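Local coordinates for protein, related to general stress protein 26(GS26) of B.subtilis (Clostridium acetobutylicum, PDB 2HQ7) that is of unknown precise function but belongs to the pyridoxamine 5'-phosphate oxidase family, and so probably binds a flavin such as FMN, at residues V21-N26 and N65-Y71; I34-M38 and L50-T54; G44-F48 and C121-E125; K77-L83 and G127-L133. All blocks are in the same frame, centred on the assembly; numbering follows the deposited sequence.

In the fold
All four contacts lie in one curled antiparallel sheet, consistent with the split barrel of FMN-binding proteins. Interaction 1 pairs strands 20-26 and 67-74. Interaction 2, nested within it along the chain, joins the hairpin strands 32-43 and 47-53; the two centres are about 10 Å apart. Interaction 3 pairs strand 47-53 with strand 117-131, and interaction 4 pairs strand 117-131 with strand 79-90. Their centres are about 17 Å apart. Strands 20-26 and 32-43 are neighbours, as are 67-74 and 79-90, so the pairings close a ring. Interactions 2 and 4 lie on opposite sides of the chain's centre, their centres about 21 Å apart. Interactions 1, 2 and 4 also touch the second subunit.

Interaction 1 (V21-N26 and N65-Y71)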
loop_
_atom_site.group_PDB
_atom_site.type_symbol
_atom_site.label_atom_id
_atom_site.label_comp_id
_atom_site.label_asym_id
_atom_site.label_seq_id
_atom_site.Cartn_x
_atom_site.Cartn_y
_atom_site.Cartn_z
ATOM N N VAL B 21 -5.848 -6.996 2.436
ATOM C CA VAL B 21 -5.758 -5.567 2.614
ATOM C C VAL B 21 -4.295 -5.197 2.685
ATOM O O VAL B 21 -3.487 -5.910 3.297
ATOM C CB VAL B 21 -6.504 -5.073 3.898
ATOM C CG1 VAL B 21 -5.884 -5.589 5.090
ATOM C CG2 VAL B 21 -6.484 -3.578 3.974
HETATM N N MSE B 22 -3.975 -4.050 2.106
HETATM C CA MSE B 22 -2.612 -3.534 2.104
HETATM C C MSE B 22 -2.460 -2.695 3.350
HETATM O O MSE B 22 -3.277 -1.790 3.588
HETATM C CB MSE B 22 -2.403 -2.601 0.955
HETATM C CG MSE B 22 -2.942 -2.994 -0.377
HETATM SE SE MSE B 22 -1.467 -3.718 -1.229
HETATM C CE MSE B 22 -1.833 -5.529 -0.594
ATOM N N VAL B 23 -1.430 -2.936 4.131
ATOM C CA VAL B 23 -1.306 -2.254 5.410
ATOM C C VAL B 23 -0.016 -1.457 5.419
ATOM O O VAL B 23 1.082 -2.037 5.323
ATOM C CB VAL B 23 -1.246 -3.237 6.561
ATOM C CG1 VAL B 23 -1.036 -2.486 7.859
ATOM C CG2 VAL B 23 -2.468 -4.093 6.588
ATOM N N GLY B 24 -0.140 -0.143 5.569
ATOM C CA GLY B 24 1.009 0.721 5.672
ATOM C C GLY B 24 1.423 0.968 7.118
ATOM O O GLY B 24 0.598 1.272 7.944
ATOM N N THR B 25 2.710 0.826 7.399
ATOM C CA THR B 25 3.255 1.023 8.711
ATOM C C THR B 25 4.509 1.894 8.623
ATOM O O THR B 25 5.059 2.102 7.556
ATOM C CB THR B 25 3.653 -0.318 9.378
ATOM O OG1 THR B 25 4.521 -1.051 8.505
ATOM C CG2 THR B 25 2.471 -1.143 9.726
ATOM N N ASN B 26 4.937 2.381 9.771
ATOM C CA ASN B 26 6.156 3.171 9.881
ATOM C C ASN B 26 7.331 2.247 10.103
ATOM O O ASN B 26 7.463 1.695 11.177
ATOM C CB ASN B 26 6.048 4.143 11.019
ATOM C CG ASN B 26 5.032 5.228 10.757
ATOM O OD1 ASN B 26 4.162 5.487 11.574
ATOM N ND2 ASN B 26 5.136 5.856 9.619
ATOM N N ASN B 65 5.177 2.045 17.508
ATOM C CA ASN B 65 4.463 2.985 16.661
ATOM C C ASN B 65 3.313 2.244 15.986
ATOM O O ASN B 65 3.557 1.419 15.134
ATOM C CB ASN B 65 5.433 3.562 15.636
ATOM C CG ASN B 65 4.846 4.688 14.834
ATOM O OD1 ASN B 65 3.641 4.772 14.622
ATOM N ND2 ASN B 65 5.711 5.572 14.377
ATOM N N ASN B 66 2.080 2.521 16.407
ATOM C CA ASN B 66 0.885 1.826 15.913
ATOM C C ASN B 66 0.030 2.659 14.974
ATOM O O ASN B 66 -1.112 2.336 14.739
ATOM C CB ASN B 66 0.031 1.336 17.092
ATOM C CG ASN B 66 -0.596 2.472 17.888
ATOM O OD1 ASN B 66 -0.313 3.646 17.656
ATOM N ND2 ASN B 66 -1.502 2.126 18.777
ATOM N N LYS B 67 0.610 3.705 14.399
ATOM C CA LYS B 67 -0.062 4.527 13.419
ATOM C C LYS B 67 0.086 3.849 12.072
ATOM O O LYS B 67 1.195 3.552 11.591
ATOM C CB LYS B 67 0.534 5.924 13.397
ATOM C CG LYS B 67 0.319 6.724 14.711
ATOM C CD LYS B 67 0.855 8.149 14.543
ATOM C CE LYS B 67 0.745 8.912 15.863
ATOM N NZ LYS B 67 0.794 10.376 15.667
ATOM N N ILE B 68 -1.049 3.524 11.492
ATOM C CA ILE B 68 -1.014 2.762 10.291
ATOM C C ILE B 68 -2.038 3.301 9.320
ATOM O O ILE B 68 -2.881 4.166 9.641
ATOM C CB ILE B 68 -1.247 1.234 10.528
ATOM C CG1 ILE B 68 -2.683 0.933 10.927
ATOM C CG2 ILE B 68 -0.260 0.633 11.523
ATOM C CD1 ILE B 68 -3.110 -0.456 10.471
ATOM N N CYS B 69 -2.002 2.751 8.129
ATOM C CA CYS B 69 -3.108 2.949 7.234
ATOM C C CYS B 69 -3.406 1.669 6.494
ATOM O O CYS B 69 -2.553 0.786 6.350
ATOM C CB CYS B 69 -2.843 4.095 6.290
ATOM S SG CYS B 69 -1.851 3.665 4.913
ATOM N N LEU B 70 -4.647 1.541 6.094
ATOM C CA LEU B 70 -5.100 0.418 5.228
ATOM C C LEU B 70 -5.423 0.932 3.854
ATOM O O LEU B 70 -5.941 2.052 3.710
ATOM C CB LEU B 70 -6.370 -0.230 5.788
ATOM C CG LEU B 70 -6.385 -0.810 7.213
ATOM C CD1 LEU B 70 -7.663 -1.666 7.436
ATOM C CD2 LEU B 70 -5.211 -1.656 7.416
ATOM N N TYR B 71 -5.182 0.122 2.833
ATOM C CA TYR B 71 -5.572 0.503 1.464
ATOM C C TYR B 71 -6.259 -0.649 0.740
ATOM O O TYR B 71 -5.800 -1.786 0.810
ATOM C CB TYR B 71 -4.343 0.965 0.672
ATOM C CG TYR B 71 -4.665 1.637 -0.634
ATOM C CD1 TYR B 71 -4.987 2.986 -0.676
ATOM C CD2 TYR B 71 -4.669 0.932 -1.811
ATOM C CE1 TYR B 71 -5.302 3.614 -1.871
ATOM C CE2 TYR B 71 -4.989 1.562 -3.015
ATOM C CZ TYR B 71 -5.301 2.900 -3.020
ATOM O OH TYR B 71 -5.618 3.508 -4.208
HETATM O O HOH W 1 3.236 1.967 12.139
#
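This antiparallel strand pair belongs to the wall of the curled sheet, a barrel-like arrangement consistent with the FMN-binding split-barrel fold. Residues 21-26 run against 67-71, with 4.6 Å between the strand axes. Two hydrogen-bonded pairs hold them. Met22 N donates to Tyr71 O at 3.2 Å, and Tyr71 N to Met22 O at 2.8 Å. Gly24 N donates to Cys69 O at 2.7 Å, and Cys69 N to Gly24 O at 3.0 Å. Between them, Val23 and Leu70 form a non-hydrogen-bonded pair, with Val23 CG2 3.8 Å from Leu70 CD2. Val23 CG1 also meets Ile68 CD1 at 3.9 Å. Gly24 leaves room for Cys69, whose SG would lie very near any CB there.

Past Thr25 a water bridges the backbones. It accepts from Asn26 N at 2.9 Å and donates to Lys67 O at 2.6 Å and Asn65 O at 3.1 Å. Asn65, just after helix 56-64, forms an Asx turn: its OD1 accepts from Lys67 N at 3.2 Å.

Val23 and Leu70 face the interior, where Leu50 touches both and Phe48 and Phe122 also cover Leu70. On the other face, Cys69 and Tyr71 pack on Ile34 and Ala36 of the second subunit, respectively. Strand 32-43 flanks 21-26, and strand 79-90 flanks 67-71.

Interaction 2 (I34-M38 and L50-T54)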
loop_
_atom_site.group_PDB
_atom_site.type_symbol
_atom_site.label_atom_id
_atom_site.label_comp_id
_atom_site.label_asym_id
_atom_site.label_seq_id
_atom_site.Cartn_x
_atom_site.Cartn_y
_atom_site.Cartn_z
ATOM N N ILE B 34 4.856 -1.271 3.370
ATOM C CA ILE B 34 3.552 -1.803 3.052
ATOM C C ILE B 34 3.658 -3.313 3.034
ATOM O O ILE B 34 4.585 -3.859 2.417
ATOM C CB ILE B 34 3.059 -1.340 1.657
ATOM C CG1 ILE B 34 2.917 0.181 1.609
ATOM C CG2 ILE B 34 1.730 -2.002 1.316
ATOM C CD1 ILE B 34 2.607 0.773 0.174
ATOM N N LYS B 35 2.698 -3.964 3.696
ATOM C CA LYS B 35 2.511 -5.415 3.658
ATOM C C LYS B 35 1.061 -5.781 3.402
ATOM O O LYS B 35 0.162 -5.081 3.866
ATOM C CB LYS B 35 2.905 -6.011 5.007
ATOM C CG LYS B 35 3.152 -7.478 4.961
ATOM C CD LYS B 35 3.741 -7.931 6.277
ATOM C CE LYS B 35 3.985 -9.423 6.313
ATOM N NZ LYS B 35 4.762 -9.774 7.546
ATOM N N ALA B 36 0.845 -6.881 2.676
ATOM C CA ALA B 36 -0.485 -7.489 2.533
ATOM C C ALA B 36 -0.875 -8.260 3.810
ATOM O O ALA B 36 -0.050 -8.926 4.434
ATOM C CB ALA B 36 -0.548 -8.402 1.303
HETATM N N MSE B 37 -2.110 -8.066 4.253
HETATM C CA MSE B 37 -2.640 -8.792 5.400
HETATM C C MSE B 37 -4.006 -9.310 5.070
HETATM O O MSE B 37 -4.583 -8.936 4.063
HETATM C CB MSE B 37 -2.699 -7.893 6.624
HETATM C CG MSE B 37 -1.351 -7.644 7.212
HETATM SE SE MSE B 37 -1.444 -6.756 8.936
HETATM C CE MSE B 37 -2.695 -7.888 9.907
HETATM N N MSE B 38 -4.505 -10.217 5.893
HETATM C CA MSE B 38 -5.802 -10.828 5.628
HETATM C C MSE B 38 -6.838 -10.189 6.545
HETATM O O MSE B 38 -6.581 -9.957 7.736
HETATM C CB MSE B 38 -5.729 -12.355 5.798
HETATM C CG MSE B 38 -7.025 -13.028 6.251
HETATM SE SE MSE B 38 -6.979 -14.987 6.000
HETATM C CE MSE B 38 -7.169 -14.933 4.028
ATOM N N LEU B 50 -7.572 -8.075 11.492
ATOM C CA LEU B 50 -6.713 -8.572 10.432
ATOM C C LEU B 50 -5.811 -9.645 10.952
ATOM O O LEU B 50 -5.500 -9.687 12.153
ATOM C CB LEU B 50 -5.850 -7.439 9.885
ATOM C CG LEU B 50 -6.509 -6.161 9.393
ATOM C CD1 LEU B 50 -5.456 -5.107 9.226
ATOM C CD2 LEU B 50 -7.295 -6.417 8.044
ATOM N N SER B 51 -5.382 -10.501 10.041
ATOM C CA SER B 51 -4.400 -11.535 10.330
ATOM C C SER B 51 -3.096 -11.352 9.572
ATOM O O SER B 51 -3.099 -10.989 8.422
ATOM C CB SER B 51 -4.932 -12.904 9.935
ATOM O OG SER B 51 -4.118 -13.893 10.504
ATOM N N THR B 52 -1.995 -11.646 10.248
ATOM C CA THR B 52 -0.694 -11.714 9.617
ATOM C C THR B 52 0.189 -12.690 10.378
ATOM O O THR B 52 -0.145 -13.135 11.498
ATOM C CB THR B 52 -0.046 -10.315 9.519
ATOM O OG1 THR B 52 1.000 -10.327 8.535
ATOM C CG2 THR B 52 0.480 -9.834 10.893
ATOM N N ASN B 53 1.309 -13.040 9.760
ATOM C CA ASN B 53 2.281 -13.921 10.395
ATOM C C ASN B 53 3.049 -13.211 11.511
ATOM O O ASN B 53 3.492 -12.074 11.351
ATOM C CB ASN B 53 3.236 -14.501 9.358
ATOM C CG ASN B 53 3.960 -13.415 8.561
ATOM O OD1 ASN B 53 3.495 -12.984 7.484
ATOM N ND2 ASN B 53 5.076 -12.937 9.108
ATOM N N THR B 54 3.183 -13.887 12.652
ATOM C CA THR B 54 4.018 -13.392 13.737
ATOM C C THR B 54 5.420 -13.193 13.193
ATOM O O THR B 54 6.041 -14.134 12.717
ATOM C CB THR B 54 4.096 -14.376 14.893
ATOM O OG1 THR B 54 2.787 -14.877 15.174
ATOM C CG2 THR B 54 4.692 -13.701 16.144
HETATM O O HOH W 2 3.811 -9.523 10.014
#
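Residues 34-38 and 50-53 are the arms of a beta hairpin, but they splay: the angle between their directions is 123°, well short of an antiparallel 180°. Within these segments they join at one hydrogen-bonded antiparallel pair. Met38 N donates to Ser51 O at 3.0 Å, and Ser51 N to Met38 O at 2.7 Å.

Side chains span the widening gap. Lys35 is fully extended, with all four chi angles t. This carries its NZ to a weak hydrogen bond with Asn53 OD1 at 3.5 Å. The p rotamer of Asn53 brings its amide closer to the lysine. A water also accepts from Lys35 NZ at 2.7 Å and donates to Asn53 O at 2.9 Å; it lies 3.3 Å from Thr52 OG1. Met37, modelled as selenomethionine, has chi1 m, chi2 t and chi3 p, directing it toward strand 50-53. Met38 follows t, t, m, and its end leads away. Ser51, with chi1 t, bonds through OG to Tyr108 OH.

The contact changes character along its length: backbone bonds at Met38; a buried side chain, also packed on Val23 and Leu120, at Met37; and at Lys35 an ammonium group held mainly through water, with a weak direct bond to Asn53.

Interaction 3 (G44-F48 and C121-E125)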
loop_
_atom_site.group_PDB
_atom_site.type_symbol
_atom_site.label_atom_id
_atom_site.label_comp_id
_atom_site.label_asym_id
_atom_site.label_seq_id
_atom_site.Cartn_x
_atom_site.Cartn_y
_atom_site.Cartn_z
ATOM N N GLY B 44 -18.252 -2.182 9.019
ATOM C CA GLY B 44 -18.280 -1.054 8.115
ATOM C C GLY B 44 -16.882 -0.541 7.836
ATOM O O GLY B 44 -15.985 -1.340 7.559
ATOM N N LEU B 45 -16.697 0.778 7.912
ATOM C CA LEU B 45 -15.358 1.389 7.758
ATOM C C LEU B 45 -14.738 1.777 9.085
ATOM O O LEU B 45 -13.673 2.401 9.134
ATOM C CB LEU B 45 -15.423 2.643 6.904
ATOM C CG LEU B 45 -16.085 2.555 5.542
ATOM C CD1 LEU B 45 -15.942 3.884 4.835
ATOM C CD2 LEU B 45 -15.451 1.447 4.766
ATOM N N LYS B 46 -15.377 1.378 10.166
ATOM C CA LYS B 46 -14.939 1.772 11.506
ATOM C C LYS B 46 -13.837 0.905 12.069
ATOM O O LYS B 46 -12.974 1.381 12.820
ATOM C CB LYS B 46 -16.137 1.656 12.476
ATOM C CG LYS B 46 -17.374 2.423 12.051
ATOM C CD LYS B 46 -18.433 2.495 13.159
ATOM C CE LYS B 46 -19.575 1.495 12.964
ATOM N NZ LYS B 46 -20.432 1.341 14.218
ATOM N N LYS B 47 -13.913 -0.392 11.803
ATOM C CA LYS B 47 -13.071 -1.349 12.522
ATOM C C LYS B 47 -12.763 -2.555 11.650
ATOM O O LYS B 47 -13.639 -3.112 10.987
ATOM C CB LYS B 47 -13.718 -1.797 13.863
ATOM C CG LYS B 47 -12.973 -1.342 15.118
ATOM C CD LYS B 47 -13.522 -1.967 16.417
ATOM C CE LYS B 47 -12.880 -1.393 17.700
ATOM N NZ LYS B 47 -13.111 -2.243 18.945
ATOM N N PHE B 48 -11.492 -2.940 11.649
ATOM C CA PHE B 48 -11.026 -4.096 10.892
ATOM C C PHE B 48 -10.235 -5.015 11.803
ATOM O O PHE B 48 -9.391 -4.574 12.574
ATOM C CB PHE B 48 -10.150 -3.639 9.749
ATOM C CG PHE B 48 -10.908 -2.967 8.673
ATOM C CD1 PHE B 48 -11.396 -1.673 8.864
ATOM C CD2 PHE B 48 -11.207 -3.627 7.511
ATOM C CE1 PHE B 48 -12.124 -1.043 7.907
ATOM C CE2 PHE B 48 -11.936 -2.984 6.527
ATOM C CZ PHE B 48 -12.402 -1.700 6.739
ATOM N N CYS B 121 -6.363 -5.558 15.640
ATOM C CA CYS B 121 -7.592 -4.773 15.486
ATOM C C CYS B 121 -7.229 -3.337 15.072
ATOM O O CYS B 121 -6.525 -2.638 15.802
ATOM C CB CYS B 121 -8.371 -4.807 16.784
ATOM S SG CYS B 121 -9.898 -3.931 16.674
ATOM N N PHE B 122 -7.644 -2.950 13.860
ATOM C CA PHE B 122 -7.487 -1.586 13.354
ATOM C C PHE B 122 -8.748 -0.764 13.571
ATOM O O PHE B 122 -9.824 -1.206 13.230
ATOM C CB PHE B 122 -7.214 -1.617 11.857
ATOM C CG PHE B 122 -7.250 -0.245 11.185
ATOM C CD1 PHE B 122 -6.172 0.633 11.285
ATOM C CD2 PHE B 122 -8.318 0.113 10.368
ATOM C CE1 PHE B 122 -6.189 1.878 10.628
ATOM C CE2 PHE B 122 -8.332 1.326 9.680
ATOM C CZ PHE B 122 -7.277 2.217 9.800
ATOM N N THR B 123 -8.589 0.453 14.079
ATOM C CA THR B 123 -9.695 1.396 14.296
ATOM C C THR B 123 -9.428 2.616 13.445
ATOM O O THR B 123 -8.413 3.264 13.651
ATOM C CB THR B 123 -9.752 1.824 15.794
ATOM O OG1 THR B 123 -9.986 0.662 16.591
ATOM C CG2 THR B 123 -10.842 2.879 16.070
ATOM N N ALA B 124 -10.299 2.885 12.452
ATOM C CA ALA B 124 -10.130 3.991 11.502
ATOM C C ALA B 124 -10.548 5.338 12.071
ATOM O O ALA B 124 -11.586 5.448 12.697
ATOM C CB ALA B 124 -10.924 3.708 10.170
ATOM N N GLU B 125 -9.731 6.363 11.846
ATOM C CA GLU B 125 -10.063 7.741 12.235
ATOM C C GLU B 125 -10.633 8.508 11.036
ATOM O O GLU B 125 -11.611 9.242 11.169
ATOM C CB GLU B 125 -8.830 8.464 12.750
ATOM C CG GLU B 125 -8.269 7.918 14.103
ATOM C CD GLU B 125 -6.783 8.247 14.297
ATOM O OE1 GLU B 125 -6.319 9.279 13.743
ATOM O OE2 GLU B 125 -6.080 7.459 14.978
HETATM O O HOH W 3 -13.690 3.729 13.663
#
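This is an antiparallel strand pairing in the curled, barrel-like sheet. On its other side, against strand 32-43, Lys46 and Lys47 both face Asp43, a classic beta bulge. Gly44 turns the chain with a positive phi of 49°. Leu45 sends its side chain away, onto helix 5-16, while its carbonyl O lies 3.2 Å from Ala124 CB. That oxygen is buried without a polar partner. At Lys46 the backbone pairing starts. Its O accepts from Ala124 N at 3.1 Å and from a water at 2.6 Å, which also donates to Ala124 O at 2.9 Å. Lys47 forms a non-hydrogen-bonded pair with Thr123, CA to CA 4.7 Å. Its CE comes within 3.7 Å of Thr123 OG1 and 4.0 Å of Cys121 SG. Phe48 then pairs fully with Phe122: Phe48 N donates to Phe122 O at 2.9 Å, and Phe122 N to Phe48 O at 2.7 Å. Both rings point to the sheet's inner face, near Leu70 and Leu83. There Phe48 CD1 approaches the edge of the Phe122 ring, 3.9 Å from CD2.

Interaction 4 (K77-L83 and G127-L133); sequences KFAGLML and GNYYRHL
Four backbone hydrogen bonds join extended residues 79-83 and 127-131. Gly80 N donates to Tyr130 O at 3.1 Å, and Tyr130 N to Gly80 O at 2.8 Å. Met82 N donates to Asn128 O, and Asn128 N to Met82 O, each at 2.9 Å. The strands are almost exactly antiparallel, at 173°, axes 4.7 Å apart. Leu81-Tyr129 and Leu83-Gly127 are the non-hydrogen-bonded pairs, with CA atoms 4.6 and 4.2 Å apart. Gly127 permits the tighter one: a CB there would clash with Met82 O.

At the start of 77-83, Phe78 (phi/psi 43°/51°) forms a G1 beta bulge with Ala79 against strand 67-74. After 127-131, positive phi at His132 (52°/38°) and Leu133 (62°/22°) turns the chain. Phe78 CE2 meets Leu133 CD1 at 3.7 Å, at the ring edge. Arg131 (chi1 t, chi2 147°, chi3 t, chi4 58°) lays one face of its guanidinium over Lys77 CD; its NH1 is 3.0 Å from Lys77 O.

Met82 (t, t, p; selenomethionine) and Tyr130 (chi1 m) share a face. Met82 CB lies 4.0 Å from Tyr130 CE1, and both pack on Ile34 of the second subunit. Tyr129 (chi1 t) and Leu81 (t, p) turn the other way, to helix 5-16.

Backbone bonding thus fixes this pairing in the curled sheet, consistent with the split barrel of the FMN-binding clan, and leaves one face for the dimer, the other for the helix.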
loop_
_atom_site.group_PDB
_atom_site.type_symbol
_atom_site.label_atom_id
_atom_site.label_comp_id
_atom_site.label_asym_id
_atom_site.label_seq_id
_atom_site.Cartn_x
_atom_site.Cartn_y
_atom_site.Cartn_z
ATOM N N LYS B 77 -11.180 -0.263 -11.963
ATOM C CA LYS B 77 -11.829 1.043 -11.925
ATOM C C LYS B 77 -10.841 2.191 -11.657
ATOM O O LYS B 77 -11.212 3.366 -11.706
ATOM C CB LYS B 77 -12.930 1.049 -10.873
ATOM C CG LYS B 77 -14.091 0.117 -11.172
ATOM C CD LYS B 77 -15.157 0.236 -10.082
ATOM C CE LYS B 77 -16.465 -0.427 -10.478
ATOM N NZ LYS B 77 -17.367 -0.614 -9.305
ATOM N N PHE B 78 -9.580 1.863 -11.411
ATOM C CA PHE B 78 -8.620 2.819 -10.835
ATOM C C PHE B 78 -9.271 3.621 -9.667
ATOM O O PHE B 78 -9.255 4.858 -9.614
ATOM C CB PHE B 78 -7.960 3.709 -11.913
ATOM C CG PHE B 78 -6.689 4.378 -11.437
ATOM C CD1 PHE B 78 -5.646 3.619 -10.913
ATOM C CD2 PHE B 78 -6.552 5.758 -11.458
ATOM C CE1 PHE B 78 -4.481 4.226 -10.439
ATOM C CE2 PHE B 78 -5.379 6.375 -10.981
ATOM C CZ PHE B 78 -4.347 5.603 -10.479
ATOM N N ALA B 79 -9.870 2.858 -8.757
ATOM C CA ALA B 79 -10.445 3.370 -7.541
ATOM C C ALA B 79 -9.732 2.691 -6.382
ATOM O O ALA B 79 -9.242 1.561 -6.476
ATOM C CB ALA B 79 -11.961 3.115 -7.479
ATOM N N GLY B 80 -9.669 3.416 -5.291
ATOM C CA GLY B 80 -9.098 2.897 -4.089
ATOM C C GLY B 80 -9.702 3.577 -2.896
ATOM O O GLY B 80 -10.299 4.643 -2.997
ATOM N N LEU B 81 -9.523 2.961 -1.746
ATOM C CA LEU B 81 -9.980 3.518 -0.511
ATOM C C LEU B 81 -8.842 3.432 0.477
ATOM O O LEU B 81 -8.281 2.362 0.646
ATOM C CB LEU B 81 -11.159 2.685 -0.026
ATOM C CG LEU B 81 -11.516 2.880 1.458
ATOM C CD1 LEU B 81 -12.067 4.259 1.651
ATOM C CD2 LEU B 81 -12.559 1.845 1.874
HETATM N N MSE B 82 -8.510 4.530 1.155
HETATM C CA MSE B 82 -7.507 4.486 2.206
HETATM C C MSE B 82 -8.128 4.885 3.518
HETATM O O MSE B 82 -8.819 5.899 3.593
HETATM C CB MSE B 82 -6.358 5.450 1.926
HETATM C CG MSE B 82 -5.456 5.645 3.137
HETATM SE SE MSE B 82 -4.146 7.019 2.986
HETATM C CE MSE B 82 -5.136 8.703 3.225
ATOM N N LEU B 83 -7.814 4.126 4.569
ATOM C CA LEU B 83 -8.270 4.448 5.908
ATOM C C LEU B 83 -7.059 4.616 6.766
ATOM O O LEU B 83 -6.116 3.814 6.662
ATOM C CB LEU B 83 -9.133 3.336 6.491
ATOM C CG LEU B 83 -10.382 2.978 5.678
ATOM C CD1 LEU B 83 -10.986 1.659 6.225
ATOM C CD2 LEU B 83 -11.450 4.097 5.659
ATOM N N GLY B 127 -10.666 8.681 6.279
ATOM C CA GLY B 127 -10.293 8.079 5.033
ATOM C C GLY B 127 -10.374 8.990 3.857
ATOM O O GLY B 127 -10.739 10.167 3.953
ATOM N N ASN B 128 -10.036 8.378 2.731
ATOM C CA ASN B 128 -9.950 9.013 1.488
ATOM C C ASN B 128 -10.426 8.038 0.441
ATOM O O ASN B 128 -9.915 6.936 0.352
ATOM C CB ASN B 128 -8.504 9.360 1.246
ATOM C CG ASN B 128 -8.384 10.541 0.448
ATOM O OD1 ASN B 128 -7.984 10.478 -0.701
ATOM N ND2 ASN B 128 -8.861 11.651 0.987
ATOM N N TYR B 129 -11.445 8.405 -0.310
ATOM C CA TYR B 129 -11.903 7.590 -1.417
ATOM C C TYR B 129 -11.347 8.196 -2.680
ATOM O O TYR B 129 -11.606 9.373 -2.951
ATOM C CB TYR B 129 -13.427 7.603 -1.461
ATOM C CG TYR B 129 -14.039 6.855 -2.598
ATOM C CD1 TYR B 129 -14.093 5.463 -2.586
ATOM C CD2 TYR B 129 -14.589 7.529 -3.686
ATOM C CE1 TYR B 129 -14.671 4.756 -3.633
ATOM C CE2 TYR B 129 -15.175 6.833 -4.741
ATOM C CZ TYR B 129 -15.218 5.439 -4.706
ATOM O OH TYR B 129 -15.799 4.723 -5.748
ATOM N N TYR B 130 -10.590 7.416 -3.459
ATOM C CA TYR B 130 -9.999 7.918 -4.698
ATOM C C TYR B 130 -10.770 7.325 -5.859
ATOM O O TYR B 130 -11.078 6.143 -5.841
ATOM C CB TYR B 130 -8.530 7.528 -4.869
ATOM C CG TYR B 130 -7.562 7.906 -3.758
ATOM C CD1 TYR B 130 -7.366 7.057 -2.646
ATOM C CD2 TYR B 130 -6.775 9.060 -3.845
ATOM C CE1 TYR B 130 -6.447 7.375 -1.627
ATOM C CE2 TYR B 130 -5.837 9.395 -2.818
ATOM C CZ TYR B 130 -5.682 8.539 -1.718
ATOM O OH TYR B 130 -4.771 8.844 -0.703
ATOM N N ARG B 131 -11.093 8.149 -6.854
ATOM C CA ARG B 131 -11.823 7.693 -8.038
ATOM C C ARG B 131 -11.923 8.853 -9.020
ATOM O O ARG B 131 -12.060 10.009 -8.609
ATOM C CB ARG B 131 -13.212 7.136 -7.684
ATOM C CG ARG B 131 -14.009 6.641 -8.897
ATOM C CD ARG B 131 -14.918 5.438 -8.575
ATOM N NE ARG B 131 -15.745 4.977 -9.704
ATOM C CZ ARG B 131 -15.283 4.558 -10.893
ATOM N NH1 ARG B 131 -13.974 4.541 -11.180
ATOM N NH2 ARG B 131 -16.145 4.163 -11.829
ATOM N N HIS B 132 -11.839 8.527 -10.307
ATOM C CA HIS B 132 -11.784 9.514 -11.404
ATOM C C HIS B 132 -10.685 10.571 -11.163
ATOM O O HIS B 132 -10.855 11.756 -11.472
ATOM C CB HIS B 132 -13.145 10.187 -11.621
ATOM C CG HIS B 132 -14.283 9.232 -11.840
ATOM N ND1 HIS B 132 -15.383 9.181 -11.006
ATOM C CD2 HIS B 132 -14.508 8.314 -12.810
ATOM C CE1 HIS B 132 -16.237 8.275 -11.451
ATOM N NE2 HIS B 132 -15.732 7.738 -12.548
ATOM N N LEU B 133 -9.562 10.125 -10.608
ATOM C CA LEU B 133 -8.398 10.973 -10.370
ATOM C C LEU B 133 -8.701 12.105 -9.407
ATOM O O LEU B 133 -7.979 13.107 -9.375
ATOM C CB LEU B 133 -7.819 11.515 -11.691
ATOM C CG LEU B 133 -6.278 11.503 -11.750
ATOM C CD1 LEU B 133 -5.702 10.059 -11.599
ATOM C CD2 LEU B 133 -5.745 12.195 -13.032
#